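Local coordinates for putative polyprenyl synthetase (Streptomyces coelicolor, PDB 3NF2), which probably joins isopentenyl diphosphate to allylic diphosphates to build isoprenoid chains, as a magnesium-dependent prenyltransferase of the FPP/GGPP synthase family, at residues A[36-41]-A[107-112]; A[7-12]-A[58-63]; A[152-157]-A[180-185]; A[175-180]-A[249-254]. One frame throughout, in Å; residues are numbered along the deposited sequence.

Overall arrangement
All four contacts belong to the all-helical fold of the isoprenyl diphosphate synthases. Interactions 1 and 2 alternate along the chain: helices 5-25, 31-38, 57-67 and 109-113 supply their segments, about 24 Å apart between centres. Interaction 3 follows both in the sequence and pairs helix 139-165 with helix 173-198. Interaction 4 uses helix 173-198 again, just earlier, in its first half; it shares Glu180 with interaction 3, their centres about 13 Å apart. Interactions 2 and 4 sit on opposite sides of the chain's centre, about 28 Å between centres. Sulfates, probably from the crystallisation liquor, mark interactions 2 and 3 as joining helices whose basic residues probably line the diphosphate pocket.

Interaction 1: residues A[36-41]-A[107-112]; sequences AYHFGW and DTVWKV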
# COMPACT_ATOMS: atom_id res chain seq x y z
N ALA A 36 -15.61 3.54 -6.03
CA ALA A 36 -16.76 3.29 -6.92
C ALA A 36 -16.53 3.90 -8.30
O ALA A 36 -16.87 3.30 -9.31
CB ALA A 36 -18.07 3.80 -6.32
N TYR A 37 -15.93 5.09 -8.32
CA TYR A 37 -15.56 5.70 -9.58
C TYR A 37 -14.52 4.84 -10.29
O TYR A 37 -14.67 4.55 -11.47
CB TYR A 37 -15.03 7.14 -9.43
CG TYR A 37 -14.54 7.66 -10.76
CD1 TYR A 37 -15.44 8.10 -11.73
CD2 TYR A 37 -13.17 7.65 -11.07
CE1 TYR A 37 -15.00 8.54 -12.97
CE2 TYR A 37 -12.72 8.09 -12.31
CZ TYR A 37 -13.64 8.54 -13.25
OH TYR A 37 -13.23 8.98 -14.48
N HIS A 38 -13.48 4.43 -9.56
CA HIS A 38 -12.46 3.56 -10.13
C HIS A 38 -13.06 2.30 -10.77
O HIS A 38 -12.66 1.88 -11.84
CB HIS A 38 -11.43 3.11 -9.09
CG HIS A 38 -10.51 2.05 -9.60
ND1 HIS A 38 -9.59 2.29 -10.61
CD2 HIS A 38 -10.40 0.73 -9.30
CE1 HIS A 38 -8.94 1.17 -10.88
NE2 HIS A 38 -9.42 0.21 -10.10
N PHE A 39 -14.03 1.72 -10.08
CA PHE A 39 -14.65 0.50 -10.55
C PHE A 39 -15.74 0.73 -11.59
O PHE A 39 -16.29 -0.23 -12.11
CB PHE A 39 -15.19 -0.29 -9.37
CG PHE A 39 -14.14 -1.08 -8.64
CD1 PHE A 39 -13.63 -2.27 -9.17
CD2 PHE A 39 -13.65 -0.63 -7.41
CE1 PHE A 39 -12.66 -3.00 -8.49
CE2 PHE A 39 -12.67 -1.35 -6.72
CZ PHE A 39 -12.18 -2.53 -7.25
N GLY A 40 -16.05 1.99 -11.91
CA GLY A 40 -17.02 2.31 -12.95
C GLY A 40 -18.49 2.28 -12.54
O GLY A 40 -19.39 2.42 -13.39
N TRP A 41 -18.75 2.13 -11.24
CA TRP A 41 -20.13 2.09 -10.73
C TRP A 41 -20.79 3.47 -10.67
O TRP A 41 -22.03 3.58 -10.69
CB TRP A 41 -20.20 1.38 -9.37
CG TRP A 41 -19.54 0.02 -9.38
CD1 TRP A 41 -19.58 -0.90 -10.39
CD2 TRP A 41 -18.76 -0.56 -8.33
NE1 TRP A 41 -18.86 -2.01 -10.04
CE2 TRP A 41 -18.35 -1.83 -8.78
CE3 TRP A 41 -18.36 -0.12 -7.06
CZ2 TRP A 41 -17.55 -2.68 -8.00
CZ3 TRP A 41 -17.57 -0.97 -6.28
CH2 TRP A 41 -17.17 -2.23 -6.76
N ASP A 107 -11.45 8.63 -17.76
CA ASP A 107 -10.46 9.30 -16.91
C ASP A 107 -10.07 8.47 -15.69
O ASP A 107 -10.91 7.82 -15.06
CB ASP A 107 -10.98 10.67 -16.46
CG ASP A 107 -10.86 11.73 -17.54
OD1 ASP A 107 -10.18 11.48 -18.56
OD2 ASP A 107 -11.45 12.82 -17.35
N THR A 108 -8.78 8.47 -15.38
CA THR A 108 -8.29 7.78 -14.20
C THR A 108 -8.65 8.55 -12.92
O THR A 108 -8.91 9.77 -12.96
CB THR A 108 -6.78 7.57 -14.26
OG1 THR A 108 -6.14 8.83 -14.50
CG2 THR A 108 -6.42 6.58 -15.37
N VAL A 109 -8.66 7.83 -11.80
CA VAL A 109 -8.99 8.42 -10.50
C VAL A 109 -8.17 9.67 -10.20
O VAL A 109 -8.72 10.67 -9.76
CB VAL A 109 -8.88 7.40 -9.36
CG1 VAL A 109 -8.71 8.08 -8.02
CG2 VAL A 109 -10.13 6.54 -9.33
N TRP A 110 -6.87 9.63 -10.49
CA TRP A 110 -6.02 10.77 -10.15
C TRP A 110 -6.41 12.04 -10.92
O TRP A 110 -6.37 13.13 -10.36
CB TRP A 110 -4.52 10.44 -10.25
CG TRP A 110 -3.99 10.28 -11.64
CD1 TRP A 110 -3.82 9.11 -12.32
CD2 TRP A 110 -3.55 11.32 -12.52
NE1 TRP A 110 -3.31 9.35 -13.57
CE2 TRP A 110 -3.13 10.71 -13.72
CE3 TRP A 110 -3.47 12.72 -12.42
CZ2 TRP A 110 -2.65 11.44 -14.82
CZ3 TRP A 110 -2.98 13.46 -13.51
CH2 TRP A 110 -2.58 12.81 -14.69
N LYS A 111 -6.80 11.89 -12.19
CA LYS A 111 -7.31 12.99 -13.01
C LYS A 111 -8.61 13.60 -12.48
O LYS A 111 -8.80 14.81 -12.49
CB LYS A 111 -7.50 12.53 -14.46
CG LYS A 111 -6.56 13.20 -15.45
CD LYS A 111 -7.23 14.38 -16.14
CE LYS A 111 -6.22 15.24 -16.89
NZ LYS A 111 -6.86 16.08 -17.94
N VAL A 112 -9.52 12.74 -12.02
CA VAL A 112 -10.82 13.19 -11.56
C VAL A 112 -10.77 13.69 -10.12
O VAL A 112 -11.22 14.79 -9.82
CB VAL A 112 -11.87 12.06 -11.72
CG1 VAL A 112 -13.26 12.54 -11.34
CG2 VAL A 112 -11.89 11.59 -13.13
O HOH W 1 -8.91 5.00 -12.32
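The chi1 of Tyr37 (174°) sets CG anti to the backbone N, starting the ring across toward residues 107-112, while in Val109 it is CG2 that stands anti to the carbonyl carbon, where it meets the ring. The contact ties the end of helix 31-38, in the all-helical isoprenyl synthase fold, to the short helix 109-113 that follows a two-stranded hairpin. The Tyr37 hydroxyl donates to the carbonyl of Asp107, with OH to O at 2.7 Å. It approaches at a C=O...donor angle of 118° and from 38° above the carbonyl plane. Tyrosine suits this place because its ring supplies both the length to reach that backbone oxygen and a surface for two valines. CG2 of Val109 meets the ring edge in its plane, 3.7 Å from Tyr37 CD2. Val112 crosses the ring obliquely: its CG1 lies over one face and its CG2 comes within 3.5 Å of Tyr37 CZ. Arg106 makes a cation-pi contact with the same ring and a hydrogen bond to Tyr37 O. After the helix, Gly40 adopts the positive phi of a Schellman motif, easy for a residue without a side chain. His38 NE2 is bonded to Asn88 on helix 77-98. A water bridges His38 and Val109, accepting from Val109 N at 2.9 Å and lying 3.3 Å from His38 ND1 in the imidazole plane.

Interaction 2: residues A[7-12]-A[58-63]; sequences ALLERG and RPALAV. With SO4 (sulfate ion), chain B.
Gly12 and Ala60 meet in a buried contact where two helices pack almost perpendicularly, helix 5-25 over the start of helix 57-67. The axes of the two short segments come within 7.5 Å at 88°, and Gly12 CA lies 4.0 Å from Ala60 CA. Glycine fits because a beta carbon there would point at the other helix and collide with Ala60 N. The small Ala60 completes the fit, its CB touching Leu8 O at 3.4 Å. Beside it the compact ring of Pro59 sets its CB 3.5 Å from Gly12 O. Further along, Val63 CG2, placed between its backbone N and carbonyl carbon, lies 4.1 Å from Arg11 CD. Valine and the aliphatic part of arginine slide past each other in opposite directions, and the Arg11 guanidinium goes on to a salt bridge with Glu67. Helix 57-67 begins in the GKxxRP sequence motif of trans-prenyl synthases, which in relatives binds the diphosphate of isopentenyl diphosphate. Consistent with that, Arg58, whose CB leads away from helix 5-25, offers the edge of its guanidinium to a sulfate, probably from the crystallisation liquor, NH2 to O1 at 2.7 Å and NH1 to O4 at 3.1 Å. Its NE is held by Glu84, and Lys55 N and Arg104 also bond the sulfate.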
# COMPACT_ATOMS: atom_id res chain seq x y z
N ALA A 7 -18.75 -19.84 -19.40
CA ALA A 7 -19.53 -20.22 -18.22
C ALA A 7 -18.71 -20.06 -16.94
O ALA A 7 -19.24 -19.67 -15.91
CB ALA A 7 -20.04 -21.64 -18.36
N LEU A 8 -17.42 -20.38 -17.03
CA LEU A 8 -16.51 -20.25 -15.89
C LEU A 8 -16.19 -18.79 -15.57
O LEU A 8 -16.09 -18.41 -14.40
CB LEU A 8 -15.21 -21.02 -16.13
CG LEU A 8 -15.25 -22.55 -16.19
CD1 LEU A 8 -13.86 -23.08 -16.50
CD2 LEU A 8 -15.79 -23.14 -14.90
N LEU A 9 -16.01 -17.97 -16.62
CA LEU A 9 -15.74 -16.54 -16.46
C LEU A 9 -16.94 -15.82 -15.84
O LEU A 9 -16.76 -14.93 -15.00
CB LEU A 9 -15.37 -15.90 -17.81
CG LEU A 9 -14.14 -16.38 -18.57
CD1 LEU A 9 -13.98 -15.57 -19.86
CD2 LEU A 9 -12.86 -16.30 -17.74
N GLU A 10 -18.14 -16.22 -16.25
CA GLU A 10 -19.40 -15.79 -15.64
C GLU A 10 -19.46 -16.22 -14.17
O GLU A 10 -19.78 -15.41 -13.30
CB GLU A 10 -20.58 -16.38 -16.43
CG GLU A 10 -21.94 -16.36 -15.71
CD GLU A 10 -22.73 -15.07 -15.93
OE1 GLU A 10 -22.14 -13.96 -15.85
OE2 GLU A 10 -23.95 -15.17 -16.17
N ARG A 11 -19.15 -17.49 -13.92
CA ARG A 11 -19.13 -18.08 -12.58
C ARG A 11 -18.26 -17.29 -11.60
O ARG A 11 -18.68 -17.04 -10.47
CB ARG A 11 -18.66 -19.53 -12.66
CG ARG A 11 -18.76 -20.33 -11.38
CD ARG A 11 -17.64 -21.35 -11.34
NE ARG A 11 -18.04 -22.57 -10.67
CZ ARG A 11 -17.22 -23.60 -10.43
NH1 ARG A 11 -15.95 -23.56 -10.82
NH2 ARG A 11 -17.68 -24.68 -9.81
N GLY A 12 -17.07 -16.90 -12.04
CA GLY A 12 -16.13 -16.14 -11.22
C GLY A 12 -16.56 -14.70 -10.98
O GLY A 12 -16.40 -14.18 -9.86
N ARG A 58 -8.89 -14.00 -13.46
CA ARG A 58 -8.43 -14.21 -12.07
C ARG A 58 -9.51 -14.74 -11.09
O ARG A 58 -9.24 -15.72 -10.36
CB ARG A 58 -7.71 -12.97 -11.50
CG ARG A 58 -6.50 -12.48 -12.29
CD ARG A 58 -6.06 -11.07 -11.84
NE ARG A 58 -7.16 -10.12 -11.91
CZ ARG A 58 -7.36 -9.25 -12.90
NH1 ARG A 58 -6.50 -9.17 -13.91
NH2 ARG A 58 -8.41 -8.45 -12.87
N PRO A 59 -10.71 -14.11 -11.05
CA PRO A 59 -11.74 -14.69 -10.16
C PRO A 59 -12.14 -16.12 -10.53
O PRO A 59 -12.21 -16.98 -9.64
CB PRO A 59 -12.93 -13.73 -10.32
CG PRO A 59 -12.58 -12.78 -11.41
CD PRO A 59 -11.11 -12.78 -11.55
N ALA A 60 -12.36 -16.37 -11.82
CA ALA A 60 -12.67 -17.72 -12.32
C ALA A 60 -11.60 -18.72 -11.88
O ALA A 60 -11.92 -19.83 -11.48
CB ALA A 60 -12.80 -17.73 -13.84
N LEU A 61 -10.35 -18.30 -11.93
CA LEU A 61 -9.22 -19.13 -11.58
C LEU A 61 -9.24 -19.47 -10.09
O LEU A 61 -9.05 -20.62 -9.72
CB LEU A 61 -7.93 -18.39 -11.95
CG LEU A 61 -6.76 -19.02 -12.70
CD1 LEU A 61 -7.10 -20.33 -13.38
CD2 LEU A 61 -6.24 -18.02 -13.72
N ALA A 62 -9.49 -18.47 -9.25
CA ALA A 62 -9.47 -18.65 -7.79
C ALA A 62 -10.58 -19.57 -7.27
O ALA A 62 -10.35 -20.33 -6.32
CB ALA A 62 -9.51 -17.31 -7.08
N VAL A 63 -11.77 -19.49 -7.87
CA VAL A 63 -12.86 -20.38 -7.48
C VAL A 63 -12.58 -21.80 -7.96
O VAL A 63 -12.84 -22.76 -7.23
CB VAL A 63 -14.29 -19.87 -7.87
CG1 VAL A 63 -14.62 -18.57 -7.16
CG2 VAL A 63 -14.47 -19.70 -9.37
S SO4 B . -8.83 -6.51 -16.00
O1 SO4 B . -9.56 -6.85 -14.77
O2 SO4 B . -9.74 -6.66 -17.13
O3 SO4 B . -8.37 -5.12 -15.89
O4 SO4 B . -7.68 -7.39 -16.20

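Interaction 3: residues A[152-157]-A[180-185]; sequences SRSLID and EGNKTG. With SO4 (sulfate ion), chain D.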
# COMPACT_ATOMS: atom_id res chain seq x y z
N SER A 152 2.12 -9.53 -4.38
CA SER A 152 2.02 -8.08 -4.27
C SER A 152 3.40 -7.46 -4.26
O SER A 152 3.60 -6.43 -4.90
CB SER A 152 1.23 -7.69 -3.03
OG SER A 152 1.96 -8.04 -1.87
N ARG A 153 4.35 -8.09 -3.56
CA ARG A 153 5.75 -7.63 -3.55
C ARG A 153 6.31 -7.70 -4.96
O ARG A 153 7.09 -6.84 -5.39
CB ARG A 153 6.63 -8.47 -2.60
CG ARG A 153 6.21 -8.43 -1.12
CD ARG A 153 7.37 -8.34 -0.13
NE ARG A 153 8.49 -9.22 -0.45
CZ ARG A 153 9.75 -8.83 -0.60
NH1 ARG A 153 10.08 -7.55 -0.46
NH2 ARG A 153 10.70 -9.72 -0.89
N SER A 154 5.87 -8.73 -5.68
CA SER A 154 6.27 -8.95 -7.06
C SER A 154 5.77 -7.89 -8.02
O SER A 154 6.54 -7.39 -8.82
CB SER A 154 5.83 -10.34 -7.52
OG SER A 154 6.67 -11.33 -6.97
N LEU A 155 4.49 -7.55 -7.94
CA LEU A 155 3.90 -6.46 -8.74
C LEU A 155 4.59 -5.12 -8.49
O LEU A 155 4.76 -4.31 -9.41
CB LEU A 155 2.42 -6.30 -8.38
CG LEU A 155 1.39 -7.29 -8.94
CD1 LEU A 155 0.15 -7.24 -8.06
CD2 LEU A 155 1.02 -6.91 -10.37
N ILE A 156 4.95 -4.87 -7.23
CA ILE A 156 5.70 -3.67 -6.85
C ILE A 156 7.09 -3.70 -7.52
O ILE A 156 7.51 -2.70 -8.12
CB ILE A 156 5.80 -3.51 -5.31
CG1 ILE A 156 4.41 -3.21 -4.72
CG2 ILE A 156 6.76 -2.41 -4.93
CD1 ILE A 156 4.26 -3.66 -3.27
N ASP A 157 7.74 -4.87 -7.48
CA ASP A 157 9.02 -5.11 -8.16
C ASP A 157 8.92 -4.84 -9.65
O ASP A 157 9.81 -4.20 -10.22
CB ASP A 157 9.51 -6.55 -7.99
CG ASP A 157 10.07 -6.83 -6.61
OD1 ASP A 157 10.35 -8.02 -6.32
OD2 ASP A 157 10.23 -5.88 -5.81
N GLU A 180 7.65 -8.86 -16.96
CA GLU A 180 6.31 -9.32 -17.31
C GLU A 180 5.84 -10.43 -16.38
O GLU A 180 4.65 -10.52 -16.10
CB GLU A 180 6.24 -9.73 -18.79
CG GLU A 180 6.20 -8.50 -19.69
CD GLU A 180 5.95 -8.82 -21.15
OE1 GLU A 180 5.89 -7.87 -21.94
OE2 GLU A 180 5.81 -10.01 -21.50
N GLY A 181 6.78 -11.22 -15.87
CA GLY A 181 6.51 -12.23 -14.86
C GLY A 181 6.08 -11.59 -13.56
O GLY A 181 5.18 -12.09 -12.89
N ASN A 182 6.74 -10.52 -13.18
CA ASN A 182 6.33 -9.79 -12.02
C ASN A 182 4.99 -9.10 -12.19
O ASN A 182 4.15 -9.17 -11.35
CB ASN A 182 7.39 -8.76 -11.66
CG ASN A 182 8.54 -9.34 -10.91
OD1 ASN A 182 8.41 -10.29 -10.17
ND2 ASN A 182 9.68 -8.77 -11.10
N LYS A 183 4.82 -8.45 -13.31
CA LYS A 183 3.63 -7.70 -13.62
C LYS A 183 2.38 -8.50 -13.83
O LYS A 183 1.32 -8.11 -13.44
CB LYS A 183 3.84 -6.81 -14.82
CG LYS A 183 4.55 -5.53 -14.57
CD LYS A 183 4.38 -4.61 -15.74
CE LYS A 183 5.39 -3.50 -15.77
NZ LYS A 183 5.36 -2.71 -17.03
N THR A 184 2.50 -9.61 -14.52
CA THR A 184 1.32 -10.34 -14.85
C THR A 184 1.32 -11.71 -14.29
O THR A 184 0.36 -12.16 -13.79
CB THR A 184 1.12 -10.38 -16.34
OG1 THR A 184 0.98 -9.06 -16.80
CG2 THR A 184 -0.10 -11.11 -16.67
N GLY A 185 2.46 -12.35 -14.38
CA GLY A 185 2.58 -13.70 -13.92
C GLY A 185 2.35 -13.98 -12.46
O GLY A 185 1.72 -14.92 -12.13
S SO4 D . 2.55 -0.85 -17.99
O1 SO4 D . 2.95 -1.05 -16.60
O2 SO4 D . 1.15 -1.25 -18.16
O3 SO4 D . 2.71 0.56 -18.35
O4 SO4 D . 3.39 -1.67 -18.86
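Ser154 and Asn182 have CA atoms 5.0 Å apart where helices 139-165 and 173-198 cross at a steep angle, the directions of the two segments 128° apart (signed -128°) and their axes approaching to 7.3 Å. Within this helical bundle, helix 173-198 widens into a pi-type turn at 181-185. Asn182 points at the neighbouring helix, its CB resting 3.3 Å from Ser154 O. Its amide spans the helix surface: OD1 lies 3.7 Å from Ser154 CB, and ND2 lies 3.8 Å from Asp157 CB and donates to Gln161 OE1 one turn further on. An alanine in place of Asn182 would probably leave Gln161 OE1 without this donor and open a gap beside Asp157 CB. The small Ser154 permits the close approach, and its OG is bonded back to Lys150 O. Leu155 takes the next place, its CD2 methyl coming 3.3 Å from Lys183 O. On the far side of helix 139-165, Arg153 forms a salt bridge with Glu131 of the second subunit. The CB of Lys183 leads away from helix 139-165, and the extended chain carries NZ to Asp162 and to a sulfate, consistent with the allylic diphosphate site of relatives. Lys183 NZ grips two sulfate oxygens, O4 at 2.9 Å and O1 at 3.0 Å.

Interaction 4: residues A[175-180]-A[249-254]; sequences ECLEME and KSLPVV
Cys176 reaches toward Leu251 at once: its CB lies 4.1 Å from Leu251 CD2. The next atom, SG, is anti to the backbone N (chi1 -168°) and ends the side chain 3.8 Å from the same Leu251 CD2. Cys176 SG also sits 3.6 Å from Lys249 O and touches Val254 CG2. A small, polarisable cysteine suits a place facing both a carbonyl and methyl groups, here the loop and the first turn of helix 251-259. Leu177 CD2 touches both methyls of Leu251, CD1 and CD2, the two leucines crossing at about a right angle. Leu251 CD1 in addition meets a carboxylate: Glu180 OE2 lies 3.2 Å from Leu251 CD1. Glu180 is extended beyond CG, and its OE1 lies close to OD2 of Asp225, a like charge. An alanine in place of Glu180 would probably open a gap beside CG and CD1 of Leu251 and take away the carboxylate beside Asp225. Asp225, in the DDLLG sequence, which corresponds to the second aspartate-rich motif of this family, accepts a hydrogen bond from Leu251 N at the helix start. The contact thus joins helix 173-198 to helix 251-259, with helix 203-230 packing on Glu180, Ser250 and Pro252, and helix 300-319 on Leu177, Leu251 and Pro252.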
# COMPACT_ATOMS: atom_id res chain seq x y z
N GLU A 175 15.26 -9.06 -19.32
CA GLU A 175 14.73 -8.01 -18.47
C GLU A 175 13.22 -7.84 -18.66
O GLU A 175 12.49 -7.58 -17.70
CB GLU A 175 15.42 -6.68 -18.76
CG GLU A 175 16.81 -6.55 -18.15
CD GLU A 175 17.59 -5.36 -18.69
OE1 GLU A 175 17.21 -4.79 -19.73
OE2 GLU A 175 18.60 -4.99 -18.06
N CYS A 176 12.78 -7.98 -19.90
CA CYS A 176 11.37 -7.87 -20.23
C CYS A 176 10.59 -9.05 -19.64
O CYS A 176 9.49 -8.86 -19.12
CB CYS A 176 11.18 -7.80 -21.74
SG CYS A 176 9.54 -7.33 -22.26
N LEU A 177 11.18 -10.24 -19.72
CA LEU A 177 10.55 -11.46 -19.25
C LEU A 177 10.34 -11.43 -17.75
O LEU A 177 9.23 -11.72 -17.29
CB LEU A 177 11.37 -12.70 -19.63
CG LEU A 177 11.29 -13.19 -21.08
CD1 LEU A 177 12.21 -14.39 -21.32
CD2 LEU A 177 9.86 -13.51 -21.49
N GLU A 178 11.38 -11.07 -17.00
CA GLU A 178 11.22 -11.02 -15.55
C GLU A 178 10.28 -9.89 -15.10
O GLU A 178 9.56 -10.06 -14.12
CB GLU A 178 12.57 -11.01 -14.80
CG GLU A 178 13.32 -9.70 -14.81
CD GLU A 178 14.23 -9.53 -13.60
OE1 GLU A 178 15.37 -9.05 -13.79
OE2 GLU A 178 13.82 -9.87 -12.47
N MET A 179 10.26 -8.78 -15.84
CA MET A 179 9.29 -7.71 -15.59
C MET A 179 7.86 -8.18 -15.84
O MET A 179 6.96 -7.93 -15.03
CB MET A 179 9.60 -6.47 -16.45
CG MET A 179 8.61 -5.33 -16.28
SD MET A 179 9.21 -3.74 -16.93
CE MET A 179 8.57 -3.80 -18.60
N GLU A 180 7.65 -8.86 -16.96
CA GLU A 180 6.31 -9.32 -17.31
C GLU A 180 5.84 -10.43 -16.38
O GLU A 180 4.65 -10.52 -16.10
CB GLU A 180 6.24 -9.73 -18.79
CG GLU A 180 6.20 -8.50 -19.69
CD GLU A 180 5.95 -8.82 -21.15
OE1 GLU A 180 5.89 -7.87 -21.94
OE2 GLU A 180 5.81 -10.01 -21.50
N LYS A 249 7.89 -0.99 -24.40
CA LYS A 249 8.84 -1.98 -24.78
C LYS A 249 8.33 -3.36 -24.46
O LYS A 249 8.80 -4.00 -23.55
CB LYS A 249 10.17 -1.67 -24.15
CG LYS A 249 10.74 -0.39 -24.69
CD LYS A 249 12.23 -0.47 -24.92
CE LYS A 249 12.66 0.48 -25.99
NZ LYS A 249 12.05 1.78 -25.78
N SER A 250 7.38 -3.82 -25.23
CA SER A 250 6.78 -5.12 -25.09
C SER A 250 7.65 -6.13 -25.71
O SER A 250 8.60 -5.80 -26.37
CB SER A 250 5.43 -5.16 -25.74
OG SER A 250 5.48 -4.46 -26.94
N LEU A 251 7.31 -7.38 -25.53
CA LEU A 251 8.15 -8.45 -25.98
C LEU A 251 8.42 -8.43 -27.46
O LEU A 251 9.52 -8.66 -27.85
CB LEU A 251 7.51 -9.77 -25.62
CG LEU A 251 7.94 -10.28 -24.27
CD1 LEU A 251 7.21 -11.51 -23.93
CD2 LEU A 251 9.38 -10.53 -24.26
N PRO A 252 7.45 -8.14 -28.31
CA PRO A 252 7.84 -8.10 -29.73
C PRO A 252 8.89 -7.03 -30.03
O PRO A 252 9.86 -7.30 -30.76
CB PRO A 252 6.53 -7.78 -30.46
CG PRO A 252 5.44 -7.98 -29.49
CD PRO A 252 6.01 -7.91 -28.11
N VAL A 253 8.70 -5.83 -29.47
CA VAL A 253 9.63 -4.70 -29.63
C VAL A 253 11.02 -5.10 -29.19
O VAL A 253 11.99 -4.96 -29.93
CB VAL A 253 9.18 -3.49 -28.79
CG1 VAL A 253 10.14 -2.32 -28.97
CG2 VAL A 253 7.78 -3.09 -29.16
N VAL A 254 11.09 -5.62 -27.97
CA VAL A 254 12.35 -6.02 -27.36
C VAL A 254 13.04 -7.17 -28.11
O VAL A 254 14.24 -7.11 -28.37
CB VAL A 254 12.12 -6.37 -25.89
CG1 VAL A 254 13.35 -6.96 -25.29
CG2 VAL A 254 11.72 -5.11 -25.11